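Local coordinates for protein transcription initiation factor TFIID subunit 5 (Encephalitozoon cuniculi, PDB 2J4B) that is a TFIID subunit that probably helps mediate regulation of RNA polymerase transcription, represented here by its largely helical N-terminal domain, at residues L33-L45 with E53-H65. Residues are numbered along the deposited sequence; the frame is centred on the assembly and turned at random.
Sequences LLYPLFIHIYFDL and EAKEFFEKYRGDH
Phe38, Tyr42 and Leu45 on helix 34-45 face Ala54, Phe57 and Phe58 on helix 53-61 in an antiparallel helical hairpin, the axes 8.8 Å apart and their directions 165° from each other. Leu45 CA and Ala54 CA come within 5.3 Å of each other; at the far end His65 comes against Tyr35. The face between the two helices is largely buried within the TAF5 NTD2 domain, and no hydrogen bond crosses it: an aromatic cluster and aliphatic side chains hold it together.

Phe57 is the knob, sitting in a hole made by Phe38, Ile41, Tyr42 and Leu45. One face of its ring takes a CH-pi contact from Ile41 CG2, 3.8 Å from the ring centroid. Its CE2 lies beside Phe38 CD1, the two rings nearly parallel but slid so far apart that they barely overlap. With its CG anti to the backbone N (chi1 169°), Phe38 reaches across to Phe58 and meets the Phe58 O at its ring edge, CZ to O 3.5 Å. Phe58 also lays CD1 over the centre of the Tyr42 ring, the two planes inclined by 40°, while the CD1-CE1 edge of the Tyr42 ring lies in plane with Ala54 O, CD1 to O 3.3 Å. Ala54, having only a methyl group, lets Leu45 come close, CB to CB 3.7 Å.

Around the hairpin, Tyr12 of helix 8-21 meets the Phe57 ring edge-to-face and hydrogen-bonds His65 NE2 through its OH, while Ile72 of helix 69-75 touches Phe58. The His65 ring receives Tyr35 CA over one face and the Tyr35 ring edge-on, and turns its own edge to Phe38, with CE1 3.4 Å from Phe38 CD2.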
loop_
_atom_site.group_PDB
_atom_site.type_symbol
_atom_site.label_atom_id
_atom_site.label_comp_id
_atom_site.label_asym_id
_atom_site.label_seq_id
_atom_site.Cartn_x
_atom_site.Cartn_y
_atom_site.Cartn_z
ATOM N N LEU A 33 -2.393 5.368 3.515
ATOM C CA LEU A 33 -1.831 4.041 3.668
ATOM C C LEU A 33 -2.082 3.147 2.452
ATOM O O LEU A 33 -1.287 2.262 2.166
ATOM C CB LEU A 33 -2.401 3.378 4.926
ATOM C CG LEU A 33 -1.940 1.947 5.226
ATOM C CD1 LEU A 33 -0.405 1.781 5.282
ATOM C CD2 LEU A 33 -2.561 1.433 6.527
ATOM N N LEU A 34 -3.189 3.340 1.743
ATOM C CA LEU A 34 -3.503 2.434 0.639
ATOM C C LEU A 34 -2.592 2.589 -0.588
ATOM O O LEU A 34 -2.437 1.638 -1.348
ATOM C CB LEU A 34 -4.957 2.554 0.218
ATOM C CG LEU A 34 -6.022 2.249 1.282
ATOM C CD1 LEU A 34 -7.437 2.520 0.682
ATOM C CD2 LEU A 34 -5.896 0.825 1.897
ATOM N N TYR A 35 -1.986 3.760 -0.786
ATOM C CA TYR A 35 -1.188 3.990 -1.996
ATOM C C TYR A 35 0.117 3.201 -2.024
ATOM O O TYR A 35 0.364 2.464 -2.990
ATOM C CB TYR A 35 -0.870 5.475 -2.220
ATOM C CG TYR A 35 0.073 5.692 -3.403
ATOM C CD1 TYR A 35 -0.301 5.324 -4.687
ATOM C CD2 TYR A 35 1.326 6.234 -3.229
ATOM C CE1 TYR A 35 0.528 5.520 -5.748
ATOM C CE2 TYR A 35 2.172 6.440 -4.293
ATOM C CZ TYR A 35 1.772 6.087 -5.557
ATOM O OH TYR A 35 2.621 6.276 -6.641
ATOM N N PRO A 36 0.974 3.382 -0.996
ATOM C CA PRO A 36 2.192 2.568 -0.904
ATOM C C PRO A 36 1.903 1.076 -0.779
ATOM O O PRO A 36 2.599 0.278 -1.373
ATOM C CB PRO A 36 2.891 3.106 0.351
ATOM C CG PRO A 36 1.834 3.822 1.110
ATOM C CD PRO A 36 0.883 4.347 0.110
ATOM N N LEU A 37 0.876 0.700 -0.037
ATOM C CA LEU A 37 0.500 -0.702 0.041
ATOM C C LEU A 37 0.131 -1.259 -1.344
ATOM O O LEU A 37 0.537 -2.364 -1.712
ATOM C CB LEU A 37 -0.685 -0.866 0.980
ATOM C CG LEU A 37 -1.240 -2.288 1.116
ATOM C CD1 LEU A 37 -0.129 -3.363 1.298
ATOM C CD2 LEU A 37 -2.260 -2.307 2.287
ATOM N N PHE A 38 -0.653 -0.476 -2.085
ATOM C CA PHE A 38 -1.076 -0.794 -3.447
ATOM C C PHE A 38 0.083 -1.063 -4.409
ATOM O O PHE A 38 0.119 -2.080 -5.085
ATOM C CB PHE A 38 -1.913 0.368 -3.978
ATOM C CG PHE A 38 -2.199 0.311 -5.443
ATOM C CD1 PHE A 38 -3.189 -0.519 -5.940
ATOM C CD2 PHE A 38 -1.523 1.141 -6.325
ATOM C CE1 PHE A 38 -3.486 -0.535 -7.304
ATOM C CE2 PHE A 38 -1.819 1.145 -7.691
ATOM C CZ PHE A 38 -2.798 0.305 -8.175
ATOM N N ILE A 39 1.019 -0.134 -4.470
ATOM C CA ILE A 39 2.189 -0.291 -5.328
ATOM C C ILE A 39 2.936 -1.526 -4.882
ATOM O O ILE A 39 3.347 -2.346 -5.698
ATOM C CB ILE A 39 3.119 0.946 -5.244
ATOM C CG1 ILE A 39 2.428 2.166 -5.873
ATOM C CG2 ILE A 39 4.456 0.677 -5.937
ATOM C CD1 ILE A 39 1.985 1.957 -7.312
ATOM N N HIS A 40 3.087 -1.673 -3.571
ATOM C CA HIS A 40 3.865 -2.778 -3.038
ATOM C C HIS A 40 3.271 -4.133 -3.404
ATOM O O HIS A 40 4.009 -5.081 -3.652
ATOM C CB HIS A 40 4.054 -2.648 -1.525
ATOM C CG HIS A 40 5.271 -1.876 -1.144
ATOM N ND1 HIS A 40 6.540 -2.273 -1.497
ATOM C CD2 HIS A 40 5.415 -0.723 -0.450
ATOM C CE1 HIS A 40 7.417 -1.404 -1.029
ATOM N NE2 HIS A 40 6.758 -0.451 -0.391
ATOM N N ILE A 41 1.951 -4.236 -3.397
ATOM C CA ILE A 41 1.283 -5.461 -3.870
ATOM C C ILE A 41 1.526 -5.715 -5.368
ATOM O O ILE A 41 1.830 -6.836 -5.786
ATOM C CB ILE A 41 -0.237 -5.405 -3.571
ATOM C CG1 ILE A 41 -0.453 -5.454 -2.043
ATOM C CG2 ILE A 41 -0.970 -6.533 -4.275
ATOM C CD1 ILE A 41 -1.863 -5.104 -1.612
ATOM N N TYR A 42 1.409 -4.660 -6.162
ATOM C CA TYR A 42 1.714 -4.703 -7.579
ATOM C C TYR A 42 3.139 -5.182 -7.856
ATOM O O TYR A 42 3.357 -6.067 -8.674
ATOM C CB TYR A 42 1.534 -3.311 -8.144
ATOM C CG TYR A 42 1.702 -3.169 -9.638
ATOM C CD1 TYR A 42 0.807 -3.780 -10.523
ATOM C CD2 TYR A 42 2.719 -2.379 -10.169
ATOM C CE1 TYR A 42 0.936 -3.631 -11.892
ATOM C CE2 TYR A 42 2.854 -2.226 -11.552
ATOM C CZ TYR A 42 1.952 -2.858 -12.400
ATOM O OH TYR A 42 2.068 -2.718 -13.762
ATOM N N PHE A 43 4.115 -4.580 -7.187
ATOM C CA PHE A 43 5.503 -4.991 -7.349
ATOM C C PHE A 43 5.735 -6.429 -6.867
ATOM O O PHE A 43 6.580 -7.149 -7.420
ATOM C CB PHE A 43 6.418 -4.031 -6.598
ATOM C CG PHE A 43 6.668 -2.726 -7.316
ATOM C CD1 PHE A 43 5.986 -2.397 -8.472
ATOM C CD2 PHE A 43 7.578 -1.813 -6.803
ATOM C CE1 PHE A 43 6.220 -1.207 -9.107
ATOM C CE2 PHE A 43 7.816 -0.606 -7.444
ATOM C CZ PHE A 43 7.128 -0.302 -8.583
ATOM N N ASP A 44 4.988 -6.852 -5.846
ATOM C CA ASP A 44 5.149 -8.201 -5.301
ATOM C C ASP A 44 4.562 -9.297 -6.217
ATOM O O ASP A 44 5.129 -10.391 -6.328
ATOM C CB ASP A 44 4.574 -8.280 -3.900
ATOM C CG ASP A 44 5.585 -7.906 -2.841
ATOM O OD1 ASP A 44 6.786 -8.138 -3.091
ATOM O OD2 ASP A 44 5.207 -7.384 -1.754
ATOM N N LEU A 45 3.451 -8.996 -6.888
ATOM C CA LEU A 45 2.885 -9.899 -7.886
ATOM C C LEU A 45 3.799 -10.048 -9.106
ATOM O O LEU A 45 3.891 -11.136 -9.715
ATOM C CB LEU A 45 1.494 -9.420 -8.322
ATOM C CG LEU A 45 0.390 -9.524 -7.256
ATOM C CD1 LEU A 45 -0.860 -8.722 -7.717
ATOM C CD2 LEU A 45 0.032 -10.979 -6.888
ATOM N N GLU A 53 -2.021 -11.206 -13.152
ATOM C CA GLU A 53 -2.703 -10.881 -11.927
ATOM C C GLU A 53 -2.349 -9.466 -11.510
ATOM O O GLU A 53 -3.207 -8.732 -11.009
ATOM C CB GLU A 53 -2.328 -11.867 -10.818
ATOM C CG GLU A 53 -2.820 -13.296 -11.056
ATOM C CD GLU A 53 -2.786 -14.134 -9.783
ATOM O OE1 GLU A 53 -2.509 -13.545 -8.713
ATOM O OE2 GLU A 53 -3.042 -15.368 -9.844
ATOM N N ALA A 54 -1.084 -9.099 -11.729
ATOM C CA ALA A 54 -0.579 -7.782 -11.349
ATOM C C ALA A 54 -1.291 -6.679 -12.107
ATOM O O ALA A 54 -1.702 -5.691 -11.513
ATOM C CB ALA A 54 0.926 -7.695 -11.573
ATOM N N LYS A 55 -1.462 -6.859 -13.412
ATOM C CA LYS A 55 -2.113 -5.844 -14.242
ATOM C C LYS A 55 -3.591 -5.686 -13.908
ATOM O O LYS A 55 -4.115 -4.575 -13.933
ATOM C CB LYS A 55 -1.936 -6.162 -15.723
ATOM C CG LYS A 55 -0.479 -6.146 -16.190
ATOM C CD LYS A 55 -0.370 -6.277 -17.703
ATOM C CE LYS A 55 -0.843 -7.611 -18.200
ATOM N NZ LYS A 55 -1.394 -7.461 -19.582
ATOM N N GLU A 56 -4.262 -6.794 -13.587
ATOM C CA GLU A 56 -5.666 -6.743 -13.162
ATOM C C GLU A 56 -5.843 -5.976 -11.844
ATOM O O GLU A 56 -6.790 -5.204 -11.691
ATOM C CB GLU A 56 -6.243 -8.150 -12.992
ATOM C CG GLU A 56 -6.035 -9.073 -14.171
ATOM C CD GLU A 56 -7.088 -10.170 -14.253
ATOM O OE1 GLU A 56 -7.909 -10.283 -13.303
ATOM O OE2 GLU A 56 -7.104 -10.898 -15.283
ATOM N N PHE A 57 -4.957 -6.226 -10.886
ATOM C CA PHE A 57 -5.046 -5.601 -9.570
ATOM C C PHE A 57 -4.813 -4.092 -9.675
ATOM O O PHE A 57 -5.547 -3.287 -9.122
ATOM C CB PHE A 57 -4.012 -6.219 -8.614
ATOM C CG PHE A 57 -3.850 -5.458 -7.323
ATOM C CD1 PHE A 57 -4.721 -5.660 -6.272
ATOM C CD2 PHE A 57 -2.835 -4.532 -7.174
ATOM C CE1 PHE A 57 -4.581 -4.953 -5.079
ATOM C CE2 PHE A 57 -2.688 -3.816 -6.001
ATOM C CZ PHE A 57 -3.563 -4.029 -4.945
ATOM N N PHE A 58 -3.756 -3.739 -10.391
ATOM C CA PHE A 58 -3.403 -2.361 -10.650
ATOM C C PHE A 58 -4.584 -1.611 -11.278
ATOM O O PHE A 58 -5.051 -0.598 -10.757
ATOM C CB PHE A 58 -2.194 -2.337 -11.587
ATOM C CG PHE A 58 -1.581 -0.986 -11.751
ATOM C CD1 PHE A 58 -0.616 -0.536 -10.869
ATOM C CD2 PHE A 58 -1.959 -0.166 -12.787
ATOM C CE1 PHE A 58 -0.043 0.713 -11.028
ATOM C CE2 PHE A 58 -1.397 1.076 -12.943
ATOM C CZ PHE A 58 -0.443 1.518 -12.063
ATOM N N GLU A 59 -5.076 -2.119 -12.396
ATOM C CA GLU A 59 -6.166 -1.476 -13.114
ATOM C C GLU A 59 -7.423 -1.325 -12.265
ATOM O O GLU A 59 -8.149 -0.346 -12.405
ATOM C CB GLU A 59 -6.502 -2.267 -14.385
ATOM C CG GLU A 59 -5.413 -2.256 -15.443
ATOM C CD GLU A 59 -5.006 -0.856 -15.864
ATOM O OE1 GLU A 59 -5.896 -0.006 -16.078
ATOM O OE2 GLU A 59 -3.785 -0.608 -15.985
ATOM N N LYS A 60 -7.683 -2.296 -11.396
ATOM C CA LYS A 60 -8.912 -2.312 -10.621
ATOM C C LYS A 60 -8.925 -1.211 -9.575
ATOM O O LYS A 60 -9.891 -0.464 -9.477
ATOM C CB LYS A 60 -9.106 -3.674 -9.957
ATOM C CG LYS A 60 -10.377 -3.776 -9.118
ATOM C CD LYS A 60 -10.594 -5.175 -8.558
ATOM C CE LYS A 60 -11.102 -6.134 -9.610
ATOM N NZ LYS A 60 -10.001 -6.658 -10.474
ATOM N N TYR A 61 -7.838 -1.089 -8.814
ATOM C CA TYR A 61 -7.788 -0.151 -7.699
ATOM C C TYR A 61 -6.953 1.110 -7.949
ATOM O O TYR A 61 -6.732 1.877 -7.019
ATOM C CB TYR A 61 -7.267 -0.859 -6.443
ATOM C CG TYR A 61 -8.008 -2.129 -6.109
ATOM C CD1 TYR A 61 -9.281 -2.093 -5.555
ATOM C CD2 TYR A 61 -7.430 -3.367 -6.347
ATOM C CE1 TYR A 61 -9.964 -3.258 -5.261
ATOM C CE2 TYR A 61 -8.102 -4.538 -6.059
ATOM C CZ TYR A 61 -9.365 -4.481 -5.514
ATOM O OH TYR A 61 -10.019 -5.664 -5.246
ATOM N N ARG A 62 -6.505 1.343 -9.180
ATOM C CA ARG A 62 -5.707 2.543 -9.480
ATOM C C ARG A 62 -6.472 3.863 -9.339
ATOM O O ARG A 62 -5.852 4.913 -9.168
ATOM C CB ARG A 62 -5.104 2.475 -10.885
ATOM C CG ARG A 62 -6.103 2.614 -12.016
ATOM C CD ARG A 62 -5.433 2.380 -13.354
ATOM N NE ARG A 62 -4.597 3.506 -13.773
ATOM C CZ ARG A 62 -3.834 3.503 -14.859
ATOM N NH1 ARG A 62 -3.805 2.433 -15.623
ATOM N NH2 ARG A 62 -3.105 4.562 -15.179
ATOM N N GLY A 63 -7.802 3.809 -9.418
ATOM C CA GLY A 63 -8.640 5.004 -9.295
ATOM C C GLY A 63 -9.067 5.269 -7.860
ATOM O O GLY A 63 -9.873 6.166 -7.593
ATOM N N ASP A 64 -8.531 4.482 -6.930
ATOM C CA ASP A 64 -8.828 4.672 -5.515
ATOM C C ASP A 64 -7.874 5.695 -4.902
ATOM O O ASP A 64 -8.025 6.097 -3.748
ATOM C CB ASP A 64 -8.715 3.353 -4.770
ATOM C CG ASP A 64 -9.749 2.339 -5.217
ATOM O OD1 ASP A 64 -10.501 2.616 -6.173
ATOM O OD2 ASP A 64 -9.805 1.249 -4.615
ATOM N N HIS A 65 -6.884 6.099 -5.690
ATOM C CA HIS A 65 -5.923 7.107 -5.285
ATOM C C HIS A 65 -5.115 7.533 -6.508
ATOM O O HIS A 65 -4.346 6.739 -7.055
ATOM C CB HIS A 65 -4.990 6.576 -4.183
ATOM C CG HIS A 65 -4.677 5.115 -4.297
ATOM N ND1 HIS A 65 -4.215 4.543 -5.461
ATOM C CD2 HIS A 65 -4.767 4.111 -3.393
ATOM C CE1 HIS A 65 -4.043 3.247 -5.273
ATOM N NE2 HIS A 65 -4.368 2.961 -4.024
#